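Luciferase-like monooxygenase (Streptomyces bottropensis, PDB 7BIP) is a putative luciferase-like monooxygenase of rishirilide biosynthesis, probably inserting oxygen into a polyketide intermediate. Local coordinates at residues A[293-298]-A[313-318]. Numbering follows the deposited sequence.
Sequences AERKAL and RGWFGD
The indole of Trp315 presents CZ3 and CH2 of its six-membered ring to the turn at Glu294 and Arg295. At the edge, near the ring plane, sits the backbone carbonyl of Glu294, with O 3.9 Å from CH2 of Trp315. Arg295 comes in obliquely: its CB lies 3.7 Å from Trp315 CZ3, and its CD passes 4.0 Å from Trp315 CH2. Its side chain runs at about a right angle to that of Trp315, and the planes of guanidinium and indole are 53° apart. A bend at chi2 (79°) takes the guanidinium away from the ring, to Asp311, with which NE forms a salt bridge, while NH2 bonds to the carbonyl of Val292. Arg202 makes a cation-pi interaction with the same indole.

Arg295 has positive phi and closes helix 287-293 with a Schellman motif, just before strand 298-300 enters the parallel sheet of the TIM-barrel fold. The contact thus joins the end of one peripheral helix to the last turn of the next, helix 302-316, on the barrel's outer surface and away from the calcium sites. With an alanine here instead of Trp315 the indole is gone, which is likely to uncover CB to CD of Arg295 and the Glu294 carbonyl and to leave Arg202 without its aromatic partner. No hydrogen bond crosses between the segments; each has a salt bridge of its own. Lys296 NZ reaches Glu294 OE2 at 2.7 Å from above the carboxylate plane. Arg313, in the last turn of the helix, reaches with NE past its end to Asp318 OD1 at 2.9 Å, on the syn side but tilted out of the carboxylate plane, an oxygen also bonded by the N of Met1.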
loop_
_atom_site.group_PDB
_atom_site.type_symbol
_atom_site.label_atom_id
_atom_site.label_comp_id
_atom_site.label_asym_id
_atom_site.label_seq_id
_atom_site.Cartn_x
_atom_site.Cartn_y
_atom_site.Cartn_z
ATOM N N ALA A 293 33.309 -8.829 15.573
ATOM C CA ALA A 293 34.558 -9.444 15.130
ATOM C C ALA A 293 34.311 -10.491 14.054
ATOM O O ALA A 293 35.162 -10.699 13.179
ATOM C CB ALA A 293 35.277 -10.072 16.317
ATOM N N GLU A 294 33.161 -11.153 14.100
ATOM C CA GLU A 294 32.804 -12.169 13.117
ATOM C C GLU A 294 32.134 -11.584 11.888
ATOM O O GLU A 294 31.726 -12.348 11.004
ATOM C CB GLU A 294 31.884 -13.217 13.753
ATOM C CG GLU A 294 32.570 -14.084 14.795
ATOM C CD GLU A 294 31.620 -15.040 15.489
ATOM O OE1 GLU A 294 32.096 -15.844 16.313
ATOM O OE2 GLU A 294 30.401 -14.992 15.212
ATOM N N ARG A 295 32.002 -10.258 11.823
ATOM C CA ARG A 295 31.368 -9.564 10.700
ATOM C C ARG A 295 29.909 -9.985 10.546
ATOM O O ARG A 295 29.405 -10.172 9.438
ATOM C CB ARG A 295 32.155 -9.775 9.405
ATOM C CG ARG A 295 33.391 -8.868 9.283
ATOM C CD ARG A 295 34.579 -9.350 10.096
ATOM N NE ARG A 295 35.706 -8.441 9.906
ATOM C CZ ARG A 295 35.969 -7.392 10.680
ATOM N NH1 ARG A 295 37.003 -6.614 10.401
ATOM N NH2 ARG A 295 35.205 -7.130 11.736
ATOM N N LYS A 296 29.215 -10.115 11.676
ATOM C CA LYS A 296 27.779 -10.347 11.684
ATOM C C LYS A 296 26.987 -9.062 11.854
ATOM O O LYS A 296 25.753 -9.094 11.794
ATOM C CB LYS A 296 27.413 -11.342 12.788
ATOM C CG LYS A 296 27.895 -12.756 12.497
ATOM C CD LYS A 296 27.585 -13.686 13.650
ATOM C CE LYS A 296 27.463 -15.124 13.181
ATOM N NZ LYS A 296 28.771 -15.831 13.229
ATOM N N ALA A 297 27.675 -7.940 12.045
ATOM C CA ALA A 297 27.085 -6.617 12.189
ATOM C C ALA A 297 28.148 -5.611 11.787
ATOM O O ALA A 297 29.336 -5.823 12.041
ATOM C CB ALA A 297 26.622 -6.353 13.625
ATOM N N LEU A 298 27.716 -4.516 11.166
ATOM C CA LEU A 298 28.625 -3.507 10.616
ATOM C C LEU A 298 28.543 -2.280 11.517
ATOM O O LEU A 298 27.890 -1.285 11.193
ATOM C CB LEU A 298 28.264 -3.167 9.155
ATOM C CG LEU A 298 28.372 -4.333 8.175
ATOM C CD1 LEU A 298 27.997 -3.896 6.776
ATOM C CD2 LEU A 298 29.807 -4.848 8.196
ATOM N N ARG A 313 33.391 -9.165 1.472
ATOM C CA ARG A 313 33.538 -9.308 0.027
ATOM C C ARG A 313 34.497 -10.444 -0.312
ATOM O O ARG A 313 34.272 -11.194 -1.269
ATOM C CB ARG A 313 34.012 -7.980 -0.570
ATOM C CG ARG A 313 33.965 -7.895 -2.091
ATOM C CD ARG A 313 34.549 -6.583 -2.578
ATOM N NE ARG A 313 34.483 -6.474 -4.031
ATOM C CZ ARG A 313 35.500 -6.740 -4.846
ATOM N NH1 ARG A 313 36.667 -7.136 -4.350
ATOM N NH2 ARG A 313 35.351 -6.619 -6.159
ATOM N N GLY A 314 35.564 -10.596 0.472
ATOM C CA GLY A 314 36.483 -11.701 0.249
ATOM C C GLY A 314 35.847 -13.061 0.464
ATOM O O GLY A 314 36.184 -14.023 -0.233
ATOM N N TRP A 315 34.916 -13.164 1.419
ATOM C CA TRP A 315 34.258 -14.445 1.665
ATOM C C TRP A 315 33.173 -14.742 0.638
ATOM O O TRP A 315 33.033 -15.887 0.194
ATOM C CB TRP A 315 33.620 -14.475 3.055
ATOM C CG TRP A 315 34.551 -14.257 4.188
ATOM C CD1 TRP A 315 35.887 -14.534 4.228
ATOM C CD2 TRP A 315 34.212 -13.711 5.467
ATOM N NE1 TRP A 315 36.402 -14.189 5.456
ATOM C CE2 TRP A 315 35.393 -13.678 6.234
ATOM C CE3 TRP A 315 33.022 -13.238 6.036
ATOM C CZ2 TRP A 315 35.419 -13.197 7.546
ATOM C CZ3 TRP A 315 33.046 -12.766 7.338
ATOM C CH2 TRP A 315 34.238 -12.747 8.079
ATOM N N PHE A 316 32.371 -13.741 0.288
ATOM C CA PHE A 316 31.123 -13.974 -0.421
ATOM C C PHE A 316 31.132 -13.514 -1.865
ATOM O O PHE A 316 30.242 -13.911 -2.621
ATOM C CB PHE A 316 29.961 -13.266 0.298
ATOM C CG PHE A 316 29.763 -13.702 1.723
ATOM C CD1 PHE A 316 30.153 -14.965 2.147
ATOM C CD2 PHE A 316 29.167 -12.842 2.643
ATOM C CE1 PHE A 316 29.969 -15.357 3.466
ATOM C CE2 PHE A 316 28.985 -13.226 3.954
ATOM C CZ PHE A 316 29.370 -14.482 4.369
ATOM N N GLY A 317 32.092 -12.694 -2.269
ATOM C CA GLY A 317 32.028 -12.080 -3.575
ATOM C C GLY A 317 31.235 -10.790 -3.528
ATOM O O GLY A 317 30.905 -10.264 -2.460
ATOM N N ASP A 318 30.921 -10.273 -4.711
ATOM C CA ASP A 318 30.160 -9.030 -4.804
ATOM C C ASP A 318 28.662 -9.301 -4.704
ATOM O O ASP A 318 28.139 -10.190 -5.381
ATOM C CB ASP A 318 30.481 -8.320 -6.114
ATOM C CG ASP A 318 31.773 -7.554 -6.048
ATOM O OD1 ASP A 318 31.876 -6.648 -5.199
ATOM O OD2 ASP A 318 32.690 -7.869 -6.833
#